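Local coordinates for protein Adp-ribosyltransferase (PDB 1OJZ) that binds NAD+ and probably transfers its ADP-ribose to target proteins, as a C3-like bacterial exoenzyme, at residues S80-R85 against E153-L158; Y84-L89 against L141-A146; Y136-L141 against Q178-L183. One frame throughout, in Å; residues are numbered along the deposited sequence.

Interaction 1: S80-R85 against E153-L158. With NAD (nicotinamide-adenine-dinucleotide), chain B.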
loop_
_atom_site.group_PDB
_atom_site.type_symbol
_atom_site.label_atom_id
_atom_site.label_comp_id
_atom_site.label_asym_id
_atom_site.label_seq_id
_atom_site.Cartn_x
_atom_site.Cartn_y
_atom_site.Cartn_z
ATOM N N SER A 80 6.865 -12.765 -7.908
ATOM C CA SER A 80 5.625 -12.606 -7.172
ATOM C C SER A 80 6.206 -12.108 -5.850
ATOM O O SER A 80 7.299 -12.540 -5.472
ATOM C CB SER A 80 4.945 -13.964 -6.988
ATOM O OG SER A 80 3.893 -13.882 -6.048
ATOM N N VAL A 81 5.521 -11.206 -5.155
ATOM C CA VAL A 81 6.074 -10.683 -3.905
ATOM C C VAL A 81 5.053 -10.009 -2.988
ATOM O O VAL A 81 4.021 -9.499 -3.443
ATOM C CB VAL A 81 7.218 -9.658 -4.208
ATOM C CG1 VAL A 81 6.692 -8.542 -5.088
ATOM C CG2 VAL A 81 7.785 -9.074 -2.921
ATOM N N TYR A 82 5.349 -10.025 -1.691
ATOM C CA TYR A 82 4.493 -9.387 -0.696
ATOM C C TYR A 82 5.035 -8.009 -0.336
ATOM O O TYR A 82 6.246 -7.829 -0.166
ATOM C CB TYR A 82 4.421 -10.214 0.597
ATOM C CG TYR A 82 3.449 -11.375 0.581
ATOM C CD1 TYR A 82 3.904 -12.690 0.478
ATOM C CD2 TYR A 82 2.073 -11.159 0.674
ATOM C CE1 TYR A 82 3.013 -13.763 0.471
ATOM C CE2 TYR A 82 1.172 -12.221 0.664
ATOM C CZ TYR A 82 1.649 -13.520 0.563
ATOM O OH TYR A 82 0.769 -14.578 0.547
ATOM N N VAL A 83 4.140 -7.031 -0.247
ATOM C CA VAL A 83 4.518 -5.690 0.169
ATOM C C VAL A 83 3.548 -5.364 1.292
ATOM O O VAL A 83 2.436 -5.906 1.339
ATOM C CB VAL A 83 4.385 -4.646 -0.958
ATOM C CG1 VAL A 83 5.416 -4.941 -2.052
ATOM C CG2 VAL A 83 2.956 -4.646 -1.513
ATOM N N TYR A 84 3.959 -4.484 2.193
ATOM C CA TYR A 84 3.121 -4.150 3.333
ATOM C C TYR A 84 2.656 -2.703 3.400
ATOM O O TYR A 84 3.455 -1.773 3.325
ATOM C CB TYR A 84 3.858 -4.517 4.625
ATOM C CG TYR A 84 4.230 -5.982 4.694
ATOM C CD1 TYR A 84 5.340 -6.478 4.007
ATOM C CD2 TYR A 84 3.437 -6.882 5.399
ATOM C CE1 TYR A 84 5.645 -7.842 4.021
ATOM C CE2 TYR A 84 3.725 -8.235 5.422
ATOM C CZ TYR A 84 4.828 -8.714 4.731
ATOM O OH TYR A 84 5.086 -10.070 4.742
ATOM N N ARG A 85 1.346 -2.532 3.541
ATOM C CA ARG A 85 0.759 -1.212 3.653
ATOM C C ARG A 85 0.300 -1.069 5.110
ATOM O O ARG A 85 -0.700 -1.663 5.519
ATOM C CB ARG A 85 -0.421 -1.070 2.674
ATOM C CG ARG A 85 -0.956 0.361 2.569
ATOM C CD ARG A 85 -2.051 0.539 1.514
ATOM N NE ARG A 85 -2.527 1.926 1.489
ATOM C CZ ARG A 85 -3.740 2.301 1.090
ATOM N NH1 ARG A 85 -4.617 1.396 0.666
ATOM N NH2 ARG A 85 -4.089 3.579 1.145
ATOM N N GLU A 153 -1.849 -3.972 9.320
ATOM C CA GLU A 153 -0.845 -4.293 8.329
ATOM C C GLU A 153 -1.576 -4.970 7.181
ATOM O O GLU A 153 -2.074 -6.083 7.317
ATOM C CB GLU A 153 0.213 -5.233 8.898
ATOM C CG GLU A 153 1.254 -5.650 7.869
ATOM C CD GLU A 153 2.297 -6.585 8.445
ATOM O OE1 GLU A 153 3.101 -6.133 9.288
ATOM O OE2 GLU A 153 2.305 -7.774 8.058
ATOM N N LEU A 154 -1.666 -4.275 6.058
ATOM C CA LEU A 154 -2.327 -4.825 4.887
ATOM C C LEU A 154 -1.233 -5.579 4.128
ATOM O O LEU A 154 -0.400 -4.962 3.476
ATOM C CB LEU A 154 -2.881 -3.686 4.022
ATOM C CG LEU A 154 -4.088 -3.913 3.107
ATOM C CD1 LEU A 154 -4.176 -2.753 2.119
ATOM C CD2 LEU A 154 -3.972 -5.239 2.384
ATOM N N LYS A 155 -1.231 -6.904 4.233
ATOM C CA LYS A 155 -0.234 -7.743 3.567
ATOM C C LYS A 155 -0.730 -8.088 2.166
ATOM O O LYS A 155 -1.620 -8.922 2.003
ATOM C CB LYS A 155 -0.015 -9.019 4.389
ATOM C CG LYS A 155 1.008 -9.993 3.823
ATOM C CD LYS A 155 1.155 -11.185 4.760
ATOM C CE LYS A 155 2.229 -12.157 4.294
ATOM N NZ LYS A 155 2.291 -13.371 5.162
ATOM N N LEU A 156 -0.127 -7.456 1.161
ATOM C CA LEU A 156 -0.532 -7.630 -0.227
ATOM C C LEU A 156 0.382 -8.469 -1.114
ATOM O O LEU A 156 1.556 -8.125 -1.328
ATOM C CB LEU A 156 -0.712 -6.251 -0.871
ATOM C CG LEU A 156 -1.807 -5.339 -0.311
ATOM C CD1 LEU A 156 -1.630 -3.935 -0.868
ATOM C CD2 LEU A 156 -3.179 -5.890 -0.674
ATOM N N GLU A 157 -0.156 -9.562 -1.647
ATOM C CA GLU A 157 0.644 -10.403 -2.529
ATOM C C GLU A 157 0.557 -9.850 -3.940
ATOM O O GLU A 157 -0.526 -9.770 -4.525
ATOM C CB GLU A 157 0.160 -11.846 -2.525
ATOM C CG GLU A 157 1.018 -12.720 -3.421
ATOM C CD GLU A 157 0.666 -14.183 -3.340
ATOM O OE1 GLU A 157 1.453 -14.998 -3.867
ATOM O OE2 GLU A 157 -0.387 -14.518 -2.754
ATOM N N LEU A 158 1.705 -9.474 -4.487
ATOM C CA LEU A 158 1.755 -8.902 -5.822
ATOM C C LEU A 158 2.151 -9.949 -6.843
ATOM O O LEU A 158 3.198 -10.592 -6.718
ATOM C CB LEU A 158 2.758 -7.750 -5.867
ATOM C CG LEU A 158 2.611 -6.611 -4.855
ATOM C CD1 LEU A 158 3.775 -5.642 -5.022
ATOM C CD2 LEU A 158 1.291 -5.900 -5.050
HETATM P PA NAD B . -2.377 7.195 2.943
HETATM O O1A NAD B . -2.652 5.746 2.976
HETATM O O2A NAD B . -2.759 7.976 1.735
HETATM O O5B NAD B . -3.035 7.858 4.239
HETATM C C5B NAD B . -4.438 7.680 4.492
HETATM C C4B NAD B . -4.631 7.412 5.961
HETATM O O4B NAD B . -6.078 7.154 6.042
HETATM C C3B NAD B . -3.911 6.132 6.478
HETATM O O3B NAD B . -3.145 6.502 7.661
HETATM C C2B NAD B . -4.972 5.098 6.779
HETATM O O2B NAD B . -5.074 4.597 8.057
HETATM C C1B NAD B . -6.269 5.743 6.204
HETATM N N9A NAD B . -6.606 5.197 4.878
HETATM C C8A NAD B . -5.848 4.705 3.805
HETATM N N7A NAD B . -6.566 4.300 2.786
HETATM C C5A NAD B . -7.844 4.479 3.113
HETATM C C6A NAD B . -9.097 4.224 2.397
HETATM N N6A NAD B . -9.126 3.703 1.188
HETATM N N1A NAD B . -10.243 4.561 3.105
HETATM C C2A NAD B . -10.277 5.094 4.342
HETATM N N3A NAD B . -9.108 5.363 5.065
HETATM C C4A NAD B . -7.912 5.040 4.415
HETATM O O3 NAD B . -0.836 7.429 3.190
HETATM P PN NAD B . 0.169 6.779 4.285
HETATM O O1N NAD B . 0.114 5.321 4.143
HETATM O O2N NAD B . -0.191 7.389 5.599
HETATM O O5D NAD B . 1.570 7.268 3.681
HETATM C C5D NAD B . 1.943 8.669 3.673
HETATM C C4D NAD B . 3.425 8.765 3.651
HETATM O O4D NAD B . 4.020 7.524 4.236
HETATM C C3D NAD B . 4.060 8.877 2.215
HETATM O O3D NAD B . 5.033 9.949 2.181
HETATM C C2D NAD B . 4.752 7.520 1.980
HETATM O O2D NAD B . 5.841 7.656 1.100
HETATM C C1D NAD B . 5.146 7.087 3.446
HETATM N N1N NAD B . 5.381 5.599 3.708
HETATM C C2N NAD B . 4.224 4.829 4.143
HETATM C C3N NAD B . 4.075 3.510 3.911
HETATM C C7N NAD B . 2.871 2.749 4.413
HETATM O O7N NAD B . 2.995 1.515 4.592
HETATM N N7N NAD B . 1.730 3.399 4.672
HETATM C C4N NAD B . 5.127 2.719 3.147
HETATM C C5N NAD B . 5.862 3.632 2.211
HETATM C C6N NAD B . 6.190 4.929 2.696
HETATM O O HOH W 1 4.179 -11.461 6.938
#
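The ring of Y82 fills a slot between K155 and E157 of the facing strand. K155 covers one face, with CE 3.8 Å from the ring centroid and NZ in a cation-pi contact. E157 CG sits on the opposite face, nearer the rim, 4.3 Å from the centroid. The E157 carboxylate stacks at 27° to the ring, and its OE1 is hydrogen-bonded to T3. K155 CG is anti to the backbone N (chi1 -180°) and the chain is extended beyond it, alongside Y84 too. Its CG is 3.6 Å from Y84 CE2, filling the groove between the two tyrosines. A water bridges Y84 OH and, weakly, K155 NZ; N5 also bonds Y84 OH. E153 brings OE2 near Y84 CD2 and CE2, its carboxylate turned 78° from the ring, while OE1 bonds S143 OG.

V81, V83, R85, L154, L156 and L158 share the other face. V83 crosses L158 at about a right angle, and CG1 meets L158 CD1 tightly at 3.5 Å. R85 lies beside L154, CB to CB 3.8 Å. Beyond, its extended chain carries NH2 to NAD O1A (3.2 Å) and NH1 to a salt bridge with E133.

Backbone bonds join V81 with L158, V83 with L156 and R85 with L154. This is an antiparallel ladder at the edge of the five-stranded sheet; the edge strand supplies the NAD-site arginine, consistent with the R of R-S-E ADP-ribosyltransferases.

Interaction 2: Y84-L89 against L141-A146. With NAD (nicotinamide-adenine-dinucleotide), chain B.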
loop_
_atom_site.group_PDB
_atom_site.type_symbol
_atom_site.label_atom_id
_atom_site.label_comp_id
_atom_site.label_asym_id
_atom_site.label_seq_id
_atom_site.Cartn_x
_atom_site.Cartn_y
_atom_site.Cartn_z
ATOM N N TYR A 84 3.959 -4.484 2.193
ATOM C CA TYR A 84 3.121 -4.150 3.333
ATOM C C TYR A 84 2.656 -2.703 3.400
ATOM O O TYR A 84 3.455 -1.773 3.325
ATOM C CB TYR A 84 3.858 -4.517 4.625
ATOM C CG TYR A 84 4.230 -5.982 4.694
ATOM C CD1 TYR A 84 5.340 -6.478 4.007
ATOM C CD2 TYR A 84 3.437 -6.882 5.399
ATOM C CE1 TYR A 84 5.645 -7.842 4.021
ATOM C CE2 TYR A 84 3.725 -8.235 5.422
ATOM C CZ TYR A 84 4.828 -8.714 4.731
ATOM O OH TYR A 84 5.086 -10.070 4.742
ATOM N N ARG A 85 1.346 -2.532 3.541
ATOM C CA ARG A 85 0.759 -1.212 3.653
ATOM C C ARG A 85 0.300 -1.069 5.110
ATOM O O ARG A 85 -0.700 -1.663 5.519
ATOM C CB ARG A 85 -0.421 -1.070 2.674
ATOM C CG ARG A 85 -0.956 0.361 2.569
ATOM C CD ARG A 85 -2.051 0.539 1.514
ATOM N NE ARG A 85 -2.527 1.926 1.489
ATOM C CZ ARG A 85 -3.740 2.301 1.090
ATOM N NH1 ARG A 85 -4.617 1.396 0.666
ATOM N NH2 ARG A 85 -4.089 3.579 1.145
ATOM N N LEU A 86 1.060 -0.314 5.900
ATOM C CA LEU A 86 0.711 -0.107 7.298
ATOM C C LEU A 86 -0.344 0.988 7.386
ATOM O O LEU A 86 -0.184 2.065 6.818
ATOM C CB LEU A 86 1.961 0.251 8.108
ATOM C CG LEU A 86 2.783 -0.965 8.555
ATOM C CD1 LEU A 86 3.104 -1.859 7.357
ATOM C CD2 LEU A 86 4.068 -0.501 9.229
ATOM N N LEU A 87 -1.431 0.701 8.095
ATOM C CA LEU A 87 -2.527 1.651 8.198
ATOM C C LEU A 87 -3.028 1.848 9.625
ATOM O O LEU A 87 -2.766 1.030 10.509
ATOM C CB LEU A 87 -3.687 1.164 7.318
ATOM C CG LEU A 87 -3.355 0.920 5.842
ATOM C CD1 LEU A 87 -4.386 -0.032 5.230
ATOM C CD2 LEU A 87 -3.316 2.246 5.100
ATOM N N ASN A 88 -3.752 2.947 9.828
ATOM C CA ASN A 88 -4.341 3.277 11.119
ATOM C C ASN A 88 -5.773 2.719 11.122
ATOM O O ASN A 88 -6.286 2.303 10.079
ATOM C CB ASN A 88 -4.349 4.798 11.328
ATOM C CG ASN A 88 -2.942 5.384 11.406
ATOM O OD1 ASN A 88 -2.114 4.921 12.185
ATOM N ND2 ASN A 88 -2.671 6.400 10.597
ATOM N N LEU A 89 -6.417 2.710 12.283
ATOM C CA LEU A 89 -7.766 2.169 12.400
ATOM C C LEU A 89 -8.826 2.912 11.609
ATOM O O LEU A 89 -9.898 2.362 11.351
ATOM C CB LEU A 89 -8.178 2.088 13.871
ATOM C CG LEU A 89 -7.307 1.177 14.746
ATOM C CD1 LEU A 89 -7.955 1.025 16.113
ATOM C CD2 LEU A 89 -7.134 -0.185 14.092
ATOM N N LEU A 141 8.482 -2.893 1.177
ATOM C CA LEU A 141 8.968 -4.235 0.841
ATOM C C LEU A 141 9.255 -5.027 2.101
ATOM O O LEU A 141 9.185 -6.251 2.108
ATOM C CB LEU A 141 10.268 -4.161 0.028
ATOM C CG LEU A 141 10.293 -4.583 -1.441
ATOM C CD1 LEU A 141 11.752 -4.637 -1.907
ATOM C CD2 LEU A 141 9.626 -5.937 -1.623
ATOM N N VAL A 142 9.628 -4.315 3.156
ATOM C CA VAL A 142 9.932 -4.937 4.435
ATOM C C VAL A 142 9.009 -4.329 5.474
ATOM O O VAL A 142 9.044 -3.120 5.719
ATOM C CB VAL A 142 11.395 -4.677 4.849
ATOM C CG1 VAL A 142 11.672 -5.308 6.217
ATOM C CG2 VAL A 142 12.336 -5.236 3.792
ATOM N N SER A 143 8.170 -5.163 6.071
ATOM C CA SER A 143 7.237 -4.679 7.075
ATOM C C SER A 143 8.001 -4.046 8.226
ATOM O O SER A 143 8.989 -4.607 8.703
ATOM C CB SER A 143 6.379 -5.829 7.601
ATOM O OG SER A 143 5.451 -5.356 8.563
ATOM N N GLY A 144 7.549 -2.877 8.666
ATOM C CA GLY A 144 8.207 -2.207 9.773
ATOM C C GLY A 144 9.287 -1.219 9.379
ATOM O O GLY A 144 9.774 -0.470 10.221
ATOM N N ALA A 145 9.676 -1.209 8.107
ATOM C CA ALA A 145 10.703 -0.280 7.651
ATOM C C ALA A 145 10.198 1.153 7.812
ATOM O O ALA A 145 10.982 2.103 7.779
ATOM C CB ALA A 145 11.057 -0.555 6.186
ATOM N N ALA A 146 8.886 1.300 7.993
ATOM C CA ALA A 146 8.278 2.618 8.150
ATOM C C ALA A 146 6.951 2.576 8.907
ATOM O O ALA A 146 6.162 1.647 8.747
ATOM C CB ALA A 146 8.070 3.242 6.782
HETATM P PA NAD B . -2.377 7.195 2.943
HETATM O O1A NAD B . -2.652 5.746 2.976
HETATM O O2A NAD B . -2.759 7.976 1.735
HETATM O O5B NAD B . -3.035 7.858 4.239
HETATM C C5B NAD B . -4.438 7.680 4.492
HETATM C C4B NAD B . -4.631 7.412 5.961
HETATM O O4B NAD B . -6.078 7.154 6.042
HETATM C C3B NAD B . -3.911 6.132 6.478
HETATM O O3B NAD B . -3.145 6.502 7.661
HETATM C C2B NAD B . -4.972 5.098 6.779
HETATM O O2B NAD B . -5.074 4.597 8.057
HETATM C C1B NAD B . -6.269 5.743 6.204
HETATM N N9A NAD B . -6.606 5.197 4.878
HETATM C C8A NAD B . -5.848 4.705 3.805
HETATM N N7A NAD B . -6.566 4.300 2.786
HETATM C C5A NAD B . -7.844 4.479 3.113
HETATM C C6A NAD B . -9.097 4.224 2.397
HETATM N N6A NAD B . -9.126 3.703 1.188
HETATM N N1A NAD B . -10.243 4.561 3.105
HETATM C C2A NAD B . -10.277 5.094 4.342
HETATM N N3A NAD B . -9.108 5.363 5.065
HETATM C C4A NAD B . -7.912 5.040 4.415
HETATM O O3 NAD B . -0.836 7.429 3.190
HETATM P PN NAD B . 0.169 6.779 4.285
HETATM O O1N NAD B . 0.114 5.321 4.143
HETATM O O2N NAD B . -0.191 7.389 5.599
HETATM O O5D NAD B . 1.570 7.268 3.681
HETATM C C5D NAD B . 1.943 8.669 3.673
HETATM C C4D NAD B . 3.425 8.765 3.651
HETATM O O4D NAD B . 4.020 7.524 4.236
HETATM C C3D NAD B . 4.060 8.877 2.215
HETATM O O3D NAD B . 5.033 9.949 2.181
HETATM C C2D NAD B . 4.752 7.520 1.980
HETATM O O2D NAD B . 5.841 7.656 1.100
HETATM C C1D NAD B . 5.146 7.087 3.446
HETATM N N1N NAD B . 5.381 5.599 3.708
HETATM C C2N NAD B . 4.224 4.829 4.143
HETATM C C3N NAD B . 4.075 3.510 3.911
HETATM C C7N NAD B . 2.871 2.749 4.413
HETATM O O7N NAD B . 2.995 1.515 4.592
HETATM N N7N NAD B . 1.730 3.399 4.672
HETATM C C4N NAD B . 5.127 2.719 3.147
HETATM C C5N NAD B . 5.862 3.632 2.211
HETATM C C6N NAD B . 6.190 4.929 2.696
#
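Chi1 of -58° sets the Y84 ring beside its backbone N, and chi2 of 79° turns a face to S143. The backbone of S143 sets CB over that face, and its chi1 of -179° puts OG anti to the backbone N, where it bonds E153 OE1. S143 CB is 3.8 Å from the centroid of the Y84 ring and offset toward the rim. This is a CH-pi contact. The carbonyl O of L141 comes to the ring edge instead, 4.3 Å from Y84 CD1. The bond to E153 holds the serine in place beside the ring.

L86 makes the second touch. Its CG lies anti to the carbonyl carbon, which sends the branched end to the loop, where CD2 comes near G144 N and A146 O. The approach to A146 O is unusually close, so its exact geometry is doubtful. The loop is shaped by a type II turn from V142 to A145, closed by A145 N to V142 O at 3.1 Å. G144 takes a positive phi in it. A146 N is bonded to Q140 OE1.

Segment 84-89 serves NAD, mainly through its backbone. L86 N donates to O7N at 3.0 Å, and NAD N7N donates to L86 O at 3.2 Å. R150 NH1 also bonds L86 O. N88 N reaches O2B of the adenosine ribose at 2.8 Å, and N88 ND2 reaches O3B weakly. L87 CD2 packs on C2B at 3.7 Å.

The chemistry is thus divided. Between the segments the contact is mainly carbon packing on one ring and one leucine, while the paired backbone bonds of L86 fix the nicotinamide amide and probably help select it.

Interaction 3: Y136-L141 against Q178-L183. With NAD (nicotinamide-adenine-dinucleotide), chain B.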
loop_
_atom_site.group_PDB
_atom_site.type_symbol
_atom_site.label_atom_id
_atom_site.label_comp_id
_atom_site.label_asym_id
_atom_site.label_seq_id
_atom_site.Cartn_x
_atom_site.Cartn_y
_atom_site.Cartn_z
ATOM N N TYR A 136 -3.079 6.393 -4.761
ATOM C CA TYR A 136 -1.967 5.506 -5.073
ATOM C C TYR A 136 -1.762 4.737 -3.770
ATOM O O TYR A 136 -2.221 5.186 -2.713
ATOM C CB TYR A 136 -0.726 6.329 -5.431
ATOM C CG TYR A 136 -0.854 7.050 -6.756
ATOM C CD1 TYR A 136 -0.425 6.449 -7.946
ATOM C CD2 TYR A 136 -1.455 8.305 -6.829
ATOM C CE1 TYR A 136 -0.596 7.088 -9.180
ATOM C CE2 TYR A 136 -1.633 8.952 -8.050
ATOM C CZ TYR A 136 -1.202 8.341 -9.216
ATOM O OH TYR A 136 -1.359 8.986 -10.416
ATOM N N SER A 137 -1.103 3.583 -3.836
ATOM C CA SER A 137 -0.859 2.787 -2.637
ATOM C C SER A 137 0.620 2.794 -2.253
ATOM O O SER A 137 1.467 2.215 -2.950
ATOM C CB SER A 137 -1.325 1.337 -2.833
ATOM O OG SER A 137 -2.740 1.240 -2.931
ATOM N N SER A 138 0.918 3.447 -1.133
ATOM C CA SER A 138 2.279 3.541 -0.625
ATOM C C SER A 138 2.546 2.344 0.287
ATOM O O SER A 138 1.949 2.227 1.359
ATOM C CB SER A 138 2.441 4.843 0.163
ATOM O OG SER A 138 3.773 4.994 0.623
ATOM N N THR A 139 3.453 1.471 -0.127
ATOM C CA THR A 139 3.761 0.273 0.651
ATOM C C THR A 139 5.249 0.109 0.927
ATOM O O THR A 139 6.075 0.884 0.441
ATOM C CB THR A 139 3.284 -0.989 -0.089
ATOM O OG1 THR A 139 4.061 -1.158 -1.286
ATOM C CG2 THR A 139 1.793 -0.869 -0.460
ATOM N N GLN A 140 5.581 -0.914 1.713
ATOM C CA GLN A 140 6.972 -1.204 2.046
ATOM C C GLN A 140 7.314 -2.672 1.784
ATOM O O GLN A 140 6.524 -3.575 2.092
ATOM C CB GLN A 140 7.267 -0.812 3.508
ATOM C CG GLN A 140 6.194 -1.162 4.521
ATOM C CD GLN A 140 6.356 -0.410 5.844
ATOM O OE1 GLN A 140 7.318 -0.618 6.581
ATOM N NE2 GLN A 140 5.408 0.474 6.142
ATOM N N LEU A 141 8.482 -2.893 1.177
ATOM C CA LEU A 141 8.968 -4.235 0.841
ATOM C C LEU A 141 9.255 -5.027 2.101
ATOM O O LEU A 141 9.185 -6.251 2.108
ATOM C CB LEU A 141 10.268 -4.161 0.028
ATOM C CG LEU A 141 10.293 -4.583 -1.441
ATOM C CD1 LEU A 141 11.752 -4.637 -1.907
ATOM C CD2 LEU A 141 9.626 -5.937 -1.623
ATOM N N GLN A 178 12.392 3.684 3.820
ATOM C CA GLN A 178 11.085 3.061 4.037
ATOM C C GLN A 178 10.850 1.898 3.067
ATOM O O GLN A 178 9.762 1.328 3.036
ATOM C CB GLN A 178 9.962 4.097 3.883
ATOM C CG GLN A 178 10.113 5.309 4.789
ATOM C CD GLN A 178 9.006 6.329 4.601
ATOM O OE1 GLN A 178 8.647 6.663 3.473
ATOM N NE2 GLN A 178 8.469 6.843 5.708
ATOM N N GLN A 179 11.871 1.551 2.287
ATOM C CA GLN A 179 11.769 0.460 1.315
ATOM C C GLN A 179 10.432 0.548 0.584
ATOM O O GLN A 179 9.780 -0.465 0.317
ATOM C CB GLN A 179 11.876 -0.891 2.034
ATOM C CG GLN A 179 13.237 -1.148 2.687
ATOM C CD GLN A 179 14.312 -1.541 1.681
ATOM O OE1 GLN A 179 15.495 -1.634 2.021
ATOM N NE2 GLN A 179 13.907 -1.784 0.446
ATOM N N GLU A 180 10.031 1.769 0.251
ATOM C CA GLU A 180 8.748 1.982 -0.390
ATOM C C GLU A 180 8.554 1.426 -1.792
ATOM O O GLU A 180 9.419 1.520 -2.665
ATOM C CB GLU A 180 8.394 3.478 -0.390
ATOM C CG GLU A 180 7.085 3.789 -1.124
ATOM C CD GLU A 180 6.526 5.152 -0.778
ATOM O OE1 GLU A 180 7.225 5.917 -0.081
ATOM O OE2 GLU A 180 5.394 5.461 -1.205
ATOM N N VAL A 181 7.394 0.817 -1.986
ATOM C CA VAL A 181 7.005 0.287 -3.279
ATOM C C VAL A 181 5.679 0.983 -3.525
ATOM O O VAL A 181 4.722 0.809 -2.768
ATOM C CB VAL A 181 6.815 -1.241 -3.257
ATOM C CG1 VAL A 181 6.183 -1.698 -4.570
ATOM C CG2 VAL A 181 8.168 -1.929 -3.082
ATOM N N LEU A 182 5.646 1.806 -4.563
ATOM C CA LEU A 182 4.448 2.557 -4.882
ATOM C C LEU A 182 3.619 1.833 -5.931
ATOM O O LEU A 182 4.095 1.557 -7.041
ATOM C CB LEU A 182 4.840 3.958 -5.367
ATOM C CG LEU A 182 3.730 4.988 -5.591
ATOM C CD1 LEU A 182 3.058 5.355 -4.257
ATOM C CD2 LEU A 182 4.330 6.224 -6.230
ATOM N N LEU A 183 2.377 1.524 -5.573
ATOM C CA LEU A 183 1.475 0.817 -6.467
ATOM C C LEU A 183 0.542 1.738 -7.258
ATOM O O LEU A 183 0.211 2.844 -6.812
ATOM C CB LEU A 183 0.647 -0.189 -5.661
ATOM C CG LEU A 183 1.431 -1.228 -4.852
ATOM C CD1 LEU A 183 0.452 -2.193 -4.198
ATOM C CD2 LEU A 183 2.395 -1.973 -5.775
HETATM P PA NAD B . -2.377 7.195 2.943
HETATM O O1A NAD B . -2.652 5.746 2.976
HETATM O O2A NAD B . -2.759 7.976 1.735
HETATM O O5B NAD B . -3.035 7.858 4.239
HETATM C C5B NAD B . -4.438 7.680 4.492
HETATM C C4B NAD B . -4.631 7.412 5.961
HETATM O O4B NAD B . -6.078 7.154 6.042
HETATM C C3B NAD B . -3.911 6.132 6.478
HETATM O O3B NAD B . -3.145 6.502 7.661
HETATM C C2B NAD B . -4.972 5.098 6.779
HETATM O O2B NAD B . -5.074 4.597 8.057
HETATM C C1B NAD B . -6.269 5.743 6.204
HETATM N N9A NAD B . -6.606 5.197 4.878
HETATM C C8A NAD B . -5.848 4.705 3.805
HETATM N N7A NAD B . -6.566 4.300 2.786
HETATM C C5A NAD B . -7.844 4.479 3.113
HETATM C C6A NAD B . -9.097 4.224 2.397
HETATM N N6A NAD B . -9.126 3.703 1.188
HETATM N N1A NAD B . -10.243 4.561 3.105
HETATM C C2A NAD B . -10.277 5.094 4.342
HETATM N N3A NAD B . -9.108 5.363 5.065
HETATM C C4A NAD B . -7.912 5.040 4.415
HETATM O O3 NAD B . -0.836 7.429 3.190
HETATM P PN NAD B . 0.169 6.779 4.285
HETATM O O1N NAD B . 0.114 5.321 4.143
HETATM O O2N NAD B . -0.191 7.389 5.599
HETATM O O5D NAD B . 1.570 7.268 3.681
HETATM C C5D NAD B . 1.943 8.669 3.673
HETATM C C4D NAD B . 3.425 8.765 3.651
HETATM O O4D NAD B . 4.020 7.524 4.236
HETATM C C3D NAD B . 4.060 8.877 2.215
HETATM O O3D NAD B . 5.033 9.949 2.181
HETATM C C2D NAD B . 4.752 7.520 1.980
HETATM O O2D NAD B . 5.841 7.656 1.100
HETATM C C1D NAD B . 5.146 7.087 3.446
HETATM N N1N NAD B . 5.381 5.599 3.708
HETATM C C2N NAD B . 4.224 4.829 4.143
HETATM C C3N NAD B . 4.075 3.510 3.911
HETATM C C7N NAD B . 2.871 2.749 4.413
HETATM O O7N NAD B . 2.995 1.515 4.592
HETATM N N7N NAD B . 1.730 3.399 4.672
HETATM C C4N NAD B . 5.127 2.719 3.147
HETATM C C5N NAD B . 5.862 3.632 2.211
HETATM C C6N NAD B . 6.190 4.929 2.696
#
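S138 and E180 join two signature elements of the NAD site. S138 begins the stretch that corresponds to the STS motif of C3-like enzymes, and E180 ends the Q-x-E sequence of their ARTT loop. S138 OG donates to E180 OE2 in a very short bond of 2.5 Å. The other carboxylate oxygen, E180 OE1, accepts from NAD O2D, also at 2.5 Å. S138 probably helps to position the glutamate that grips the nicotinamide ribose, though the length of so short a bond is doubtful. Q178 OE1 lies 3.1 Å from NAD C6N.

V181 O is gripped twice by T139, through N at 3.0 Å and through OG1 at 2.5 Å. A chi1 of 67° places OG1 there, between the backbone N and the carbonyl carbon. Q140 NE2 donates to NAD O7N at 3.1 Å, while its OE1 is held by A146 N. Past the strand, L141 N bonds Q179 O, and L141 CG packs on V181 CG2 at 3.8 Å.

Strand 137-140 is the edge of a three-stranded antiparallel sheet, with 180-183 in the middle and 165-166 beyond. T139 packs on V83 and R85 of strand 81-87. Helix 59-72 covers Y136 and L182, and helix 9-23 covers L141.

Strand 81-87 runs through interactions 1 and 2, which share Y84 and R85, while interaction 3 lies in the second sheet. The backbone bond from Y84 N to Q140 O (2.7 Å) ties the two sheets. Interaction 1 is partly buried: one face has charged chains and tyrosines, the other a mostly aliphatic set facing inward. Interactions 2 and 3 are buried. Interaction 2 packs a loop with carbon contacts, whereas interaction 3 combines a strand ladder with hydroxyl and carboxylate bonds. S143 to E153 links interactions 1 and 2; Q140 to A146 links 2 and 3. All three reach NAD: 1 at a phosphate, 2 at the amide and adenosine ribose, 3 at the amide and nicotinamide ribose.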